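Probable sugar ABC transporter, sugar-binding protein (Streptococcus pneumoniae, PDB 2W7Y) binds the blood group A-trisaccharide and probably delivers such glycans to an ABC transporter for uptake by the bacterium. Local coordinates at residues Gly221-Leu229 / Ala383-Trp392; Tyr150-Met159 / Ala303-Thr312. All blocks are in the same frame, centred on the assembly; numbering follows the deposited sequence.

Contact 1: Gly221-Leu229 / Ala383-Trp392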
ATOM      1  N   GLY A 221     -17.786 -10.731  -1.796  1.00 23.24           N
ATOM      2  CA  GLY A 221     -16.346 -10.514  -1.758  1.00 23.12           C
ATOM      3  C   GLY A 221     -15.948  -9.260  -0.996  1.00 23.12           C
ATOM      4  O   GLY A 221     -14.890  -9.226  -0.367  1.00 23.33           O
ATOM      5  N   ARG A 222     -16.792  -8.230  -1.060  1.00 23.08           N
ATOM      6  CA  ARG A 222     -16.557  -6.971  -0.345  1.00 23.11           C
ATOM      7  C   ARG A 222     -16.700  -7.118   1.172  1.00 23.13           C
ATOM      8  O   ARG A 222     -15.905  -6.566   1.929  1.00 23.08           O
ATOM      9  CB  ARG A 222     -17.494  -5.869  -0.851  1.00 23.19           C
ATOM     10  CG  ARG A 222     -17.182  -5.360  -2.248  1.00 23.19           C
ATOM     11  CD  ARG A 222     -18.179  -4.297  -2.699  1.00 23.23           C
ATOM     12  NE  ARG A 222     -18.325  -4.308  -4.153  1.00 23.73           N
ATOM     13  CZ  ARG A 222     -19.465  -4.526  -4.806  1.00 23.52           C
ATOM     14  NH1 ARG A 222     -20.596  -4.727  -4.141  1.00 23.39           N
ATOM     15  NH2 ARG A 222     -19.476  -4.524  -6.132  1.00 23.60           N
ATOM     16  N   LYS A 223     -17.715  -7.861   1.613  1.00 23.21           N
ATOM     17  CA  LYS A 223     -17.938  -8.071   3.046  1.00 23.22           C
ATOM     18  C   LYS A 223     -16.911  -9.026   3.670  1.00 23.18           C
ATOM     19  O   LYS A 223     -16.664  -8.980   4.877  1.00 23.18           O
ATOM     20  CB  LYS A 223     -19.383  -8.502   3.340  1.00 23.28           C
ATOM     21  CG  LYS A 223     -19.823  -9.816   2.714  1.00 23.55           C
ATOM     22  CD  LYS A 223     -21.270 -10.123   3.093  1.00 23.64           C
ATOM     23  CE  LYS A 223     -21.715 -11.483   2.575  1.00 23.55           C
ATOM     24  NZ  LYS A 223     -23.138 -11.774   2.904  1.00 23.66           N
ATOM     25  N   LEU A 224     -16.321  -9.882   2.838  1.00 23.18           N
ATOM     26  CA  LEU A 224     -15.151 -10.676   3.216  1.00 23.25           C
ATOM     27  C   LEU A 224     -13.995  -9.782   3.650  1.00 23.32           C
ATOM     28  O   LEU A 224     -13.297 -10.094   4.613  1.00 23.40           O
ATOM     29  CB  LEU A 224     -14.706 -11.561   2.043  1.00 23.24           C
ATOM     30  CG  LEU A 224     -14.848 -13.088   2.081  1.00 23.20           C
ATOM     31  CD1 LEU A 224     -16.131 -13.579   2.760  1.00 22.78           C
ATOM     32  CD2 LEU A 224     -14.718 -13.653   0.673  1.00 22.59           C
ATOM     33  N   LEU A 225     -13.810  -8.672   2.932  1.00 23.44           N
ATOM     34  CA  LEU A 225     -12.770  -7.683   3.226  1.00 23.55           C
ATOM     35  C   LEU A 225     -13.182  -6.629   4.268  1.00 23.55           C
ATOM     36  O   LEU A 225     -12.496  -5.618   4.433  1.00 23.74           O
ATOM     37  CB  LEU A 225     -12.309  -6.998   1.929  1.00 23.49           C
ATOM     38  CG  LEU A 225     -11.534  -7.835   0.903  1.00 23.63           C
ATOM     39  CD1 LEU A 225     -11.608  -7.177  -0.477  1.00 22.94           C
ATOM     40  CD2 LEU A 225     -10.073  -8.030   1.326  1.00 23.53           C
ATOM     41  N   ASP A 226     -14.298  -6.870   4.956  1.00 23.57           N
ATOM     42  CA  ASP A 226     -14.780  -6.007   6.042  1.00 23.59           C
ATOM     43  C   ASP A 226     -14.378  -6.547   7.414  1.00 23.53           C
ATOM     44  O   ASP A 226     -14.293  -5.802   8.390  1.00 23.59           O
ATOM     45  CB  ASP A 226     -16.307  -5.892   5.993  1.00 23.61           C
ATOM     46  CG  ASP A 226     -16.789  -4.597   5.366  1.00 24.09           C
ATOM     47  OD1 ASP A 226     -16.433  -3.504   5.870  1.00 24.61           O
ATOM     48  OD2 ASP A 226     -17.552  -4.670   4.379  1.00 24.56           O
ATOM     49  N   LYS A 227     -14.155  -7.854   7.480  1.00 23.52           N
ATOM     50  CA  LYS A 227     -13.841  -8.537   8.730  1.00 23.44           C
ATOM     51  C   LYS A 227     -12.517  -9.298   8.596  1.00 23.35           C
ATOM     52  O   LYS A 227     -12.015  -9.460   7.480  1.00 23.07           O
ATOM     53  CB  LYS A 227     -14.974  -9.510   9.088  1.00 23.40           C
ATOM     54  CG  LYS A 227     -16.371  -8.892   9.184  1.00 23.56           C
ATOM     55  CD  LYS A 227     -16.541  -8.022  10.431  1.00 23.65           C
ATOM     56  CE  LYS A 227     -17.991  -7.588  10.616  1.00 23.74           C
ATOM     57  NZ  LYS A 227     -18.441  -6.631   9.563  1.00 23.84           N
ATOM     58  N   PRO A 228     -11.934  -9.744   9.733  1.00 23.35           N
ATOM     59  CA  PRO A 228     -10.853 -10.730   9.678  1.00 23.40           C
ATOM     60  C   PRO A 228     -11.265 -11.988   8.904  1.00 23.44           C
ATOM     61  O   PRO A 228     -12.450 -12.327   8.849  1.00 23.45           O
ATOM     62  CB  PRO A 228     -10.621 -11.075  11.152  1.00 23.34           C
ATOM     63  CG  PRO A 228     -11.048  -9.867  11.890  1.00 23.32           C
ATOM     64  CD  PRO A 228     -12.213  -9.321  11.120  1.00 23.35           C
ATOM     65  N   LEU A 229     -10.284 -12.664   8.313  1.00 23.45           N
ATOM     66  CA  LEU A 229     -10.536 -13.836   7.477  1.00 23.41           C
ATOM     67  C   LEU A 229     -10.939 -15.062   8.303  1.00 23.36           C
ATOM     68  O   LEU A 229     -10.346 -15.350   9.347  1.00 23.13           O
ATOM     69  CB  LEU A 229      -9.299 -14.139   6.616  1.00 23.39           C
ATOM     70  CG  LEU A 229      -9.370 -15.179   5.490  1.00 23.62           C
ATOM     71  CD1 LEU A 229     -10.449 -14.850   4.451  1.00 22.98           C
ATOM     72  CD2 LEU A 229      -8.010 -15.321   4.821  1.00 23.29           C
ATOM     73  N   ALA A 383     -16.510   0.981  -6.704  1.00 23.39           N
ATOM     74  CA  ALA A 383     -16.320   0.269  -5.449  1.00 23.42           C
ATOM     75  C   ALA A 383     -14.896   0.451  -4.974  1.00 23.47           C
ATOM     76  O   ALA A 383     -13.961   0.516  -5.775  1.00 23.60           O
ATOM     77  CB  ALA A 383     -16.641  -1.212  -5.610  1.00 23.40           C
ATOM     78  N   VAL A 384     -14.730   0.530  -3.663  1.00 23.55           N
ATOM     79  CA  VAL A 384     -13.412   0.693  -3.089  1.00 23.43           C
ATOM     80  C   VAL A 384     -13.202  -0.327  -1.957  1.00 23.41           C
ATOM     81  O   VAL A 384     -14.087  -0.526  -1.113  1.00 23.50           O
ATOM     82  CB  VAL A 384     -13.169   2.183  -2.690  1.00 23.56           C
ATOM     83  CG1 VAL A 384     -13.271   2.419  -1.180  1.00 23.82           C
ATOM     84  CG2 VAL A 384     -11.860   2.687  -3.276  1.00 23.46           C
ATOM     85  N   VAL A 385     -12.048  -0.997  -1.983  1.00 23.10           N
ATOM     86  CA  VAL A 385     -11.700  -2.034  -1.005  1.00 23.13           C
ATOM     87  C   VAL A 385     -10.459  -1.664  -0.174  1.00 23.11           C
ATOM     88  O   VAL A 385      -9.625  -0.880  -0.628  1.00 23.03           O
ATOM     89  CB  VAL A 385     -11.485  -3.437  -1.676  1.00 23.10           C
ATOM     90  CG1 VAL A 385     -12.787  -3.971  -2.259  1.00 23.04           C
ATOM     91  CG2 VAL A 385     -10.389  -3.395  -2.737  1.00 23.09           C
ATOM     92  N   PRO A 386     -10.349  -2.205   1.060  1.00 23.13           N
ATOM     93  CA  PRO A 386      -9.107  -2.051   1.814  1.00 23.13           C
ATOM     94  C   PRO A 386      -8.096  -3.126   1.405  1.00 23.08           C
ATOM     95  O   PRO A 386      -8.453  -4.072   0.700  1.00 23.21           O
ATOM     96  CB  PRO A 386      -9.554  -2.253   3.264  1.00 22.96           C
ATOM     97  CG  PRO A 386     -10.704  -3.195   3.171  1.00 23.10           C
ATOM     98  CD  PRO A 386     -11.363  -2.962   1.824  1.00 23.19           C
ATOM     99  N   THR A 387      -6.849  -2.986   1.834  1.00 23.07           N
ATOM    100  CA  THR A 387      -5.835  -3.990   1.507  1.00 23.20           C
ATOM    101  C   THR A 387      -6.028  -5.231   2.367  1.00 23.39           C
ATOM    102  O   THR A 387      -6.399  -5.129   3.545  1.00 23.44           O
ATOM    103  CB  THR A 387      -4.397  -3.478   1.712  1.00 23.01           C
ATOM    104  OG1 THR A 387      -4.256  -2.983   3.048  1.00 23.40           O
ATOM    105  CG2 THR A 387      -4.054  -2.384   0.718  1.00 22.91           C
ATOM    106  N   VAL A 388      -5.785  -6.394   1.762  1.00 23.31           N
ATOM    107  CA  VAL A 388      -5.732  -7.675   2.472  1.00 23.37           C
ATOM    108  C   VAL A 388      -4.898  -7.552   3.753  1.00 23.42           C
ATOM    109  O   VAL A 388      -5.295  -8.053   4.810  1.00 23.55           O
ATOM    110  CB  VAL A 388      -5.163  -8.805   1.558  1.00 23.38           C
ATOM    111  CG1 VAL A 388      -4.712 -10.017   2.375  1.00 23.43           C
ATOM    112  CG2 VAL A 388      -6.188  -9.217   0.504  1.00 23.19           C
ATOM    113  N   SER A 389      -3.763  -6.865   3.645  1.00 23.24           N
ATOM    114  CA  SER A 389      -2.849  -6.640   4.762  1.00 23.33           C
ATOM    115  C   SER A 389      -3.494  -5.934   5.957  1.00 23.20           C
ATOM    116  O   SER A 389      -3.261  -6.316   7.099  1.00 23.25           O
ATOM    117  CB  SER A 389      -1.632  -5.843   4.282  1.00 23.40           C
ATOM    118  OG  SER A 389      -0.598  -5.874   5.247  1.00 24.38           O
ATOM    119  N   ASP A 390      -4.300  -4.907   5.686  1.00 23.36           N
ATOM    120  CA  ASP A 390      -4.948  -4.114   6.736  1.00 23.21           C
ATOM    121  C   ASP A 390      -6.013  -4.899   7.485  1.00 23.11           C
ATOM    122  O   ASP A 390      -6.082  -4.864   8.717  1.00 22.99           O
ATOM    123  CB  ASP A 390      -5.570  -2.842   6.144  1.00 23.28           C
ATOM    124  CG  ASP A 390      -4.569  -1.703   6.002  1.00 23.69           C
ATOM    125  OD1 ASP A 390      -4.985  -0.609   5.569  1.00 24.52           O
ATOM    126  OD2 ASP A 390      -3.376  -1.891   6.327  1.00 23.32           O
ATOM    127  N   VAL A 391      -6.832  -5.616   6.727  1.00 23.06           N
ATOM    128  CA  VAL A 391      -8.019  -6.262   7.263  1.00 23.13           C
ATOM    129  C   VAL A 391      -7.754  -7.712   7.714  1.00 23.08           C
ATOM    130  O   VAL A 391      -8.343  -8.175   8.693  1.00 22.92           O
ATOM    131  CB  VAL A 391      -9.223  -6.129   6.265  1.00 23.11           C
ATOM    132  CG1 VAL A 391      -8.954  -6.873   4.946  1.00 23.43           C
ATOM    133  CG2 VAL A 391     -10.530  -6.577   6.902  1.00 23.12           C
ATOM    134  N   TRP A 392      -6.853  -8.411   7.022  1.00 23.12           N
ATOM    135  CA  TRP A 392      -6.566  -9.812   7.348  1.00 23.04           C
ATOM    136  C   TRP A 392      -5.186 -10.042   7.978  1.00 23.13           C
ATOM    137  O   TRP A 392      -4.890 -11.144   8.448  1.00 23.20           O
ATOM    138  CB  TRP A 392      -6.765 -10.724   6.127  1.00 22.88           C
ATOM    139  CG  TRP A 392      -8.152 -10.687   5.511  1.00 22.66           C
ATOM    140  CD1 TRP A 392      -9.307 -10.234   6.092  1.00 22.61           C
ATOM    141  CD2 TRP A 392      -8.519 -11.150   4.203  1.00 22.61           C
ATOM    142  NE1 TRP A 392     -10.363 -10.368   5.222  1.00 22.53           N
ATOM    143  CE2 TRP A 392      -9.909 -10.931   4.058  1.00 22.93           C
ATOM    144  CE3 TRP A 392      -7.809 -11.723   3.139  1.00 22.75           C
ATOM    145  CZ2 TRP A 392     -10.600 -11.266   2.886  1.00 22.73           C
ATOM    146  CZ3 TRP A 392      -8.499 -12.055   1.976  1.00 22.59           C
ATOM    147  CH2 TRP A 392      -9.880 -11.821   1.862  1.00 22.38           C
TER
HETATM  148  O   HOH W   1      -7.670 -12.525   9.117  1.00 25.00           O

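Contact 2: Tyr150-Met159 / Ala303-Thr312. With GAL (beta-D-galactopyranose), chain C; A2G (2-acetamido-2-deoxy-alpha-D-galactopyranose), chain B.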
ATOM      1  N   TYR A 150      -3.987   1.560  16.804  1.00 23.13           N
ATOM      2  CA  TYR A 150      -2.609   1.210  17.123  1.00 23.10           C
ATOM      3  C   TYR A 150      -1.583   1.825  16.166  1.00 23.07           C
ATOM      4  O   TYR A 150      -0.385   1.848  16.463  1.00 23.08           O
ATOM      5  CB  TYR A 150      -2.453  -0.312  17.166  1.00 23.13           C
ATOM      6  CG  TYR A 150      -3.321  -0.989  18.207  1.00 23.29           C
ATOM      7  CD1 TYR A 150      -3.037  -0.871  19.569  1.00 22.93           C
ATOM      8  CD2 TYR A 150      -4.424  -1.755  17.827  1.00 23.54           C
ATOM      9  CE1 TYR A 150      -3.828  -1.495  20.524  1.00 23.31           C
ATOM     10  CE2 TYR A 150      -5.224  -2.384  18.776  1.00 23.29           C
ATOM     11  CZ  TYR A 150      -4.921  -2.251  20.118  1.00 23.51           C
ATOM     12  OH  TYR A 150      -5.714  -2.878  21.052  1.00 23.80           O
ATOM     13  N   THR A 151      -2.055   2.321  15.025  1.00 22.90           N
ATOM     14  CA  THR A 151      -1.166   2.848  13.990  1.00 22.81           C
ATOM     15  C   THR A 151      -1.833   3.930  13.134  1.00 22.74           C
ATOM     16  O   THR A 151      -3.033   3.865  12.846  1.00 22.48           O
ATOM     17  CB  THR A 151      -0.583   1.710  13.097  1.00 22.75           C
ATOM     18  OG1 THR A 151       0.450   2.234  12.257  1.00 22.99           O
ATOM     19  CG2 THR A 151      -1.657   1.062  12.237  1.00 22.67           C
ATOM     20  N   VAL A 152      -1.046   4.937  12.755  1.00 22.75           N
ATOM     21  CA  VAL A 152      -1.518   6.011  11.880  1.00 22.81           C
ATOM     22  C   VAL A 152      -0.530   6.253  10.742  1.00 22.77           C
ATOM     23  O   VAL A 152       0.610   6.656  10.970  1.00 22.76           O
ATOM     24  CB  VAL A 152      -1.785   7.337  12.650  1.00 22.86           C
ATOM     25  CG1 VAL A 152      -2.139   8.467  11.684  1.00 22.65           C
ATOM     26  CG2 VAL A 152      -2.891   7.164  13.684  1.00 22.88           C
ATOM     27  N   HIS A 153      -0.984   6.003   9.518  1.00 22.85           N
ATOM     28  CA  HIS A 153      -0.179   6.218   8.324  1.00 22.86           C
ATOM     29  C   HIS A 153      -0.396   7.647   7.818  1.00 23.10           C
ATOM     30  O   HIS A 153      -1.508   8.012   7.426  1.00 23.38           O
ATOM     31  CB  HIS A 153      -0.563   5.177   7.265  1.00 22.82           C
ATOM     32  CG  HIS A 153       0.487   4.931   6.223  1.00 22.68           C
ATOM     33  ND1 HIS A 153       0.231   4.217   5.070  1.00 22.54           N
ATOM     34  CD2 HIS A 153       1.786   5.306   6.149  1.00 22.81           C
ATOM     35  CE1 HIS A 153       1.329   4.157   4.337  1.00 22.46           C
ATOM     36  NE2 HIS A 153       2.286   4.812   4.966  1.00 22.82           N
ATOM     37  N   GLU A 154       0.662   8.460   7.852  1.00 23.11           N
ATOM     38  CA  GLU A 154       0.610   9.845   7.355  1.00 23.28           C
ATOM     39  C   GLU A 154       0.385   9.962   5.845  1.00 23.31           C
ATOM     40  O   GLU A 154      -0.024  11.013   5.353  1.00 23.11           O
ATOM     41  CB  GLU A 154       1.849  10.657   7.774  1.00 23.23           C
ATOM     42  CG  GLU A 154       2.996   9.856   8.357  1.00 24.11           C
ATOM     43  CD  GLU A 154       4.121   9.547   7.387  1.00 24.04           C
ATOM     44  OE1 GLU A 154       3.935   9.589   6.152  1.00 23.77           O
ATOM     45  OE2 GLU A 154       5.221   9.242   7.890  1.00 25.94           O
ATOM     46  N   GLN A 155       0.674   8.884   5.123  1.00 23.42           N
ATOM     47  CA  GLN A 155       0.388   8.785   3.699  1.00 23.39           C
ATOM     48  C   GLN A 155      -0.628   7.677   3.504  1.00 23.34           C
ATOM     49  O   GLN A 155      -0.404   6.552   3.939  1.00 23.38           O
ATOM     50  CB  GLN A 155       1.648   8.414   2.934  1.00 23.57           C
ATOM     51  CG  GLN A 155       2.723   9.461   2.914  1.00 23.76           C
ATOM     52  CD  GLN A 155       4.058   8.893   2.495  1.00 23.30           C
ATOM     53  OE1 GLN A 155       5.014   8.940   3.255  1.00 23.15           O
ATOM     54  NE2 GLN A 155       4.130   8.343   1.284  1.00 23.11           N
ATOM     55  N   LEU A 156      -1.739   7.989   2.848  1.00 23.08           N
ATOM     56  CA  LEU A 156      -2.792   7.009   2.623  1.00 22.78           C
ATOM     57  C   LEU A 156      -2.423   5.972   1.565  1.00 22.60           C
ATOM     58  O   LEU A 156      -1.781   6.290   0.566  1.00 22.24           O
ATOM     59  CB  LEU A 156      -4.094   7.718   2.246  1.00 22.83           C
ATOM     60  CG  LEU A 156      -5.165   7.963   3.313  1.00 23.14           C
ATOM     61  CD1 LEU A 156      -4.637   7.968   4.752  1.00 22.81           C
ATOM     62  CD2 LEU A 156      -5.917   9.243   2.998  1.00 22.91           C
ATOM     63  N   PHE A 157      -2.842   4.731   1.801  1.00 22.72           N
ATOM     64  CA  PHE A 157      -2.621   3.640   0.862  1.00 22.71           C
ATOM     65  C   PHE A 157      -3.662   3.700  -0.256  1.00 22.84           C
ATOM     66  O   PHE A 157      -4.465   2.778  -0.445  1.00 22.69           O
ATOM     67  CB  PHE A 157      -2.646   2.286   1.580  1.00 22.56           C
ATOM     68  CG  PHE A 157      -1.637   1.307   1.048  1.00 22.70           C
ATOM     69  CD1 PHE A 157      -0.366   1.230   1.608  1.00 22.44           C
ATOM     70  CD2 PHE A 157      -1.945   0.480  -0.027  1.00 22.13           C
ATOM     71  CE1 PHE A 157       0.579   0.337   1.115  1.00 22.78           C
ATOM     72  CE2 PHE A 157      -1.005  -0.414  -0.522  1.00 22.51           C
ATOM     73  CZ  PHE A 157       0.259  -0.485   0.045  1.00 22.42           C
ATOM     74  N   THR A 158      -3.630   4.810  -0.989  1.00 23.10           N
ATOM     75  CA  THR A 158      -4.557   5.088  -2.074  1.00 23.38           C
ATOM     76  C   THR A 158      -3.963   4.499  -3.344  1.00 23.69           C
ATOM     77  O   THR A 158      -2.921   4.954  -3.820  1.00 23.62           O
ATOM     78  CB  THR A 158      -4.783   6.613  -2.211  1.00 23.30           C
ATOM     79  OG1 THR A 158      -5.176   7.142  -0.940  1.00 23.00           O
ATOM     80  CG2 THR A 158      -5.856   6.941  -3.258  1.00 22.96           C
HETATM   81  N   MSE A 159      -4.623   3.476  -3.880  1.00 24.09           N
HETATM   82  CA  MSE A 159      -4.040   2.694  -4.968  1.00 25.24           C
HETATM   83  C   MSE A 159      -4.983   2.314  -6.118  1.00 24.05           C
HETATM   84  O   MSE A 159      -5.940   1.554  -5.936  1.00 23.84           O
HETATM   85  CB  MSE A 159      -3.358   1.448  -4.397  1.00 24.74           C
HETATM   86  CG  MSE A 159      -3.008   0.397  -5.427  1.00 25.82           C
HETATM   87 SE   MSE A 159      -1.702  -0.863  -4.755  1.00 30.36          SE
HETATM   88  CE  MSE A 159      -2.561  -1.372  -3.098  1.00 26.80           C
ATOM     89  N   ALA A 303     -11.125   0.165  -7.007  1.00 22.99           N
ATOM     90  CA  ALA A 303      -9.826   0.690  -6.594  1.00 23.01           C
ATOM     91  C   ALA A 303      -9.533   0.303  -5.150  1.00 23.02           C
ATOM     92  O   ALA A 303     -10.429  -0.103  -4.412  1.00 22.97           O
ATOM     93  CB  ALA A 303      -9.775   2.206  -6.769  1.00 22.94           C
ATOM     94  N   ILE A 304      -8.267   0.408  -4.759  1.00 23.13           N
ATOM     95  CA  ILE A 304      -7.864   0.152  -3.383  1.00 23.11           C
ATOM     96  C   ILE A 304      -7.807   1.479  -2.622  1.00 23.17           C
ATOM     97  O   ILE A 304      -7.177   2.440  -3.075  1.00 23.11           O
ATOM     98  CB  ILE A 304      -6.505  -0.611  -3.308  1.00 23.07           C
ATOM     99  CG1 ILE A 304      -6.675  -2.045  -3.826  1.00 23.11           C
ATOM    100  CG2 ILE A 304      -5.964  -0.630  -1.877  1.00 22.83           C
ATOM    101  CD1 ILE A 304      -5.411  -2.698  -4.359  1.00 22.16           C
ATOM    102  N   SER A 305      -8.496   1.529  -1.483  1.00 23.20           N
ATOM    103  CA  SER A 305      -8.436   2.683  -0.593  1.00 23.39           C
ATOM    104  C   SER A 305      -8.395   2.235   0.853  1.00 23.47           C
ATOM    105  O   SER A 305      -9.426   1.924   1.461  1.00 23.57           O
ATOM    106  CB  SER A 305      -9.611   3.636  -0.814  1.00 23.28           C
ATOM    107  OG  SER A 305      -9.383   4.863  -0.140  1.00 23.59           O
ATOM    108  N   SER A 306      -7.183   2.182   1.389  1.00 23.58           N
ATOM    109  CA  SER A 306      -6.987   1.875   2.790  1.00 23.83           C
ATOM    110  C   SER A 306      -5.978   2.830   3.403  1.00 23.69           C
ATOM    111  O   SER A 306      -5.468   3.732   2.726  1.00 23.75           O
ATOM    112  CB  SER A 306      -6.578   0.416   2.982  1.00 23.73           C
ATOM    113  OG  SER A 306      -5.355   0.158   2.329  1.00 25.27           O
ATOM    114  N   SER A 307      -5.726   2.649   4.694  1.00 23.63           N
ATOM    115  CA  SER A 307      -4.799   3.486   5.432  1.00 23.51           C
ATOM    116  C   SER A 307      -3.391   2.930   5.317  1.00 23.31           C
ATOM    117  O   SER A 307      -2.461   3.651   4.948  1.00 23.39           O
ATOM    118  CB  SER A 307      -5.211   3.551   6.903  1.00 23.49           C
ATOM    119  OG  SER A 307      -6.571   3.924   7.029  1.00 24.29           O
ATOM    120  N   GLY A 308      -3.258   1.637   5.612  1.00 23.10           N
ATOM    121  CA  GLY A 308      -1.964   0.999   5.822  1.00 22.97           C
ATOM    122  C   GLY A 308      -1.513   1.195   7.261  1.00 22.88           C
ATOM    123  O   GLY A 308      -2.108   1.972   8.007  1.00 22.71           O
ATOM    124  N   GLY A 309      -0.471   0.472   7.660  1.00 22.83           N
ATOM    125  CA  GLY A 309       0.202   0.740   8.926  1.00 22.88           C
ATOM    126  C   GLY A 309       1.138   1.919   8.741  1.00 22.94           C
ATOM    127  O   GLY A 309       1.645   2.160   7.638  1.00 23.05           O
ATOM    128  N   GLY A 310       1.364   2.665   9.812  1.00 22.78           N
ATOM    129  CA  GLY A 310       2.248   3.815   9.749  1.00 22.86           C
ATOM    130  C   GLY A 310       2.998   4.007  11.041  1.00 22.92           C
ATOM    131  O   GLY A 310       3.686   3.100  11.506  1.00 22.82           O
ATOM    132  N   ILE A 311       2.856   5.199  11.613  1.00 22.93           N
ATOM    133  CA  ILE A 311       3.479   5.543  12.887  1.00 23.02           C
ATOM    134  C   ILE A 311       2.875   4.701  14.008  1.00 23.03           C
ATOM    135  O   ILE A 311       1.671   4.756  14.266  1.00 23.11           O
ATOM    136  CB  ILE A 311       3.385   7.066  13.163  1.00 23.04           C
ATOM    137  CG1 ILE A 311       4.313   7.815  12.202  1.00 23.21           C
ATOM    138  CG2 ILE A 311       3.746   7.399  14.607  1.00 22.89           C
ATOM    139  CD1 ILE A 311       3.945   9.261  11.980  1.00 23.86           C
ATOM    140  N   THR A 312       3.734   3.906  14.642  1.00 22.94           N
ATOM    141  CA  THR A 312       3.335   2.920  15.640  1.00 22.80           C
ATOM    142  C   THR A 312       4.279   3.044  16.839  1.00 22.72           C
ATOM    143  O   THR A 312       5.498   3.062  16.675  1.00 22.61           O
ATOM    144  CB  THR A 312       3.409   1.493  15.059  1.00 22.67           C
ATOM    145  OG1 THR A 312       2.851   1.478  13.740  1.00 22.63           O
ATOM    146  CG2 THR A 312       2.649   0.524  15.918  1.00 22.48           C
TER
HETATM  147  C1  GAL C   1       5.788   4.659   0.778  1.00 16.73           C
HETATM  148  C2  GAL C   1       5.859   3.131   0.783  1.00 16.42           C
HETATM  149  C3  GAL C   1       4.677   2.531   0.016  1.00 16.01           C
HETATM  150  C4  GAL C   1       3.342   3.154   0.442  1.00 15.18           C
HETATM  151  C5  GAL C   1       3.453   4.682   0.350  1.00 16.26           C
HETATM  152  C6  GAL C   1       2.175   5.429   0.742  1.00 16.08           C
HETATM  153  O1  GAL C   1       6.718   5.160   1.712  1.00 20.41           O
HETATM  154  O2  GAL C   1       7.079   2.747   0.185  1.00 16.02           O
HETATM  155  O3  GAL C   1       4.658   1.132   0.181  1.00 15.78           O
HETATM  156  O4  GAL C   1       3.035   2.731   1.750  1.00 12.44           O
HETATM  157  O5  GAL C   1       4.516   5.128   1.170  1.00 16.42           O
HETATM  158  O6  GAL C   1       2.196   6.716   0.152  1.00 15.93           O
HETATM  159  O5  A2G B   3       4.609   0.492  -2.118  1.00 15.14           O
HETATM  160  C1  A2G B   3       4.212   0.275  -0.737  1.00 14.61           C
HETATM  161  C2  A2G B   3       4.343  -1.211  -0.445  1.00 14.31           C
HETATM  162  N2  A2G B   3       3.998  -1.512   0.945  1.00 13.82           N
HETATM  163  C3  A2G B   3       5.796  -1.652  -0.671  1.00 14.75           C
HETATM  164  O3  A2G B   3       5.958  -3.025  -0.309  1.00 15.05           O
HETATM  165  C4  A2G B   3       6.213  -1.398  -2.120  1.00 15.13           C
HETATM  166  O4  A2G B   3       5.437  -2.211  -3.009  1.00 15.66           O
HETATM  167  C5  A2G B   3       5.992   0.086  -2.442  1.00 15.36           C
HETATM  168  C6  A2G B   3       6.306   0.405  -3.902  1.00 14.71           C
HETATM  169  O6  A2G B   3       5.960   1.769  -4.151  1.00 15.36           O
HETATM  170  C7  A2G B   3       3.096  -2.433   1.263  1.00 13.20           C
HETATM  171  O7  A2G B   3       2.450  -3.093   0.449  1.00 12.15           O
HETATM  172  C8  A2G B   3       2.895  -2.617   2.764  1.00 13.02           C
HETATM  173  O   HOH W   2      -6.716   5.339   0.741  1.00 15.57           O

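Contact 1: Gly221-Leu229 / Ala383-Trp392
Trp392 lies between two leucines of the other segment, with its indole nitrogen facing that segment's backbone. Leu225 CD2 sits over one face, 4.0 Å from the centroid of the six-membered ring and 24° off its normal, while Leu229 CB covers the opposite face, 3.8 Å from the five-membered ring centroid, both CH-pi contacts. At the edge, Trp392 NE1 donates to Leu224 O at 3.0 Å, with the acceptor in the ring plane, and weakly to Lys227 O at 2.9 Å. The carbonyls of Leu224, in the last turn of helix 219-224, and Lys227, in the loop beyond, thus fix the ring's rotation. With CG anti to its carbonyl carbon (chi1 -68°), Leu225 sends CD2 to the indole and CD1 to Val385 CG1 at 3.9 Å. The margins are looser. Arg222 meets the other segment where NE lies 3.8 Å from Ala383 CB, that nitrogen being bonded to Gly216 O, and the Asp226 and Lys227 side chains point away into solvent. A water joins Leu229 N to Trp392 O. Helix 207-215 backs the packed part through Leu215, which touches Leu225 and Trp392; helix 394-406 adds Val396 against Leu229, and strand 383-385 runs parallel to strand 302-306.

Contact 2: Tyr150-Met159 / Ala303-Thr312
His153 ND1 donates to Ser307 O at 2.8 Å, the acceptor 6° out of the ring plane, and Gly309 O stands 3.3 Å above one face of the imidazole. With CG anti to the backbone N (chi1 -158°), the ring is directed at this glycine-rich turn. Galactose O4 lies at the His153 ring edge, 3.4 Å from CE1; Gln155 NE2 donates a weak bond to galactose O6 at 2.8 Å, and Phe157 CZ comes within 3.4 Å of the acetamido oxygen O7 of the neighbouring GalNAc. Beyond the turn, Thr151 OG1 receives Gly310 N at 2.6 Å and lies 2.9 Å from Thr312 OG1, while Val152 pairs with Ile311 as an isolated antiparallel bridge. Toward the other end, Phe157 lies in strand 157-159, which runs antiparallel to 303-306 at 172°, and the CE methyl of Met159, present as selenomethionine, packs on Ile304 CD1 at 3.4 Å. Outside the segments, Tyr46 bonds galactose, and Trp282 stacks edge-to-face on Phe157 and bonds the GalNAc. Since Ser307 O takes the ND1 proton, the imidazole is probably held in a set orientation, offering galactose O4 a polarised C-H edge.

The centres of contacts 1 and 2 lie about 14 Å apart, and the two meet directly. Their strands are joined where Val385 O lies 2.8 Å from Ser305 N, a probable hydrogen bond; farther along, Asp390 OD1 lies 2.8 Å from Gly308 N, linking the helix of contact 1 to the turn of contact 2. Along the chain the segments alternate: 150-159, 221-229, 303-312, 383-392. Segment 303-312 passes from this mixed sheet to strand 311-313, an outer strand of a separate four-stranded sheet, beside the sugars, with 150-159 following it through a single bridge at Ile311. This geometry is consistent with the two-lobed fold of solute-binding proteins, contact 1 belonging to one lobe and contact 2 spanning the connection.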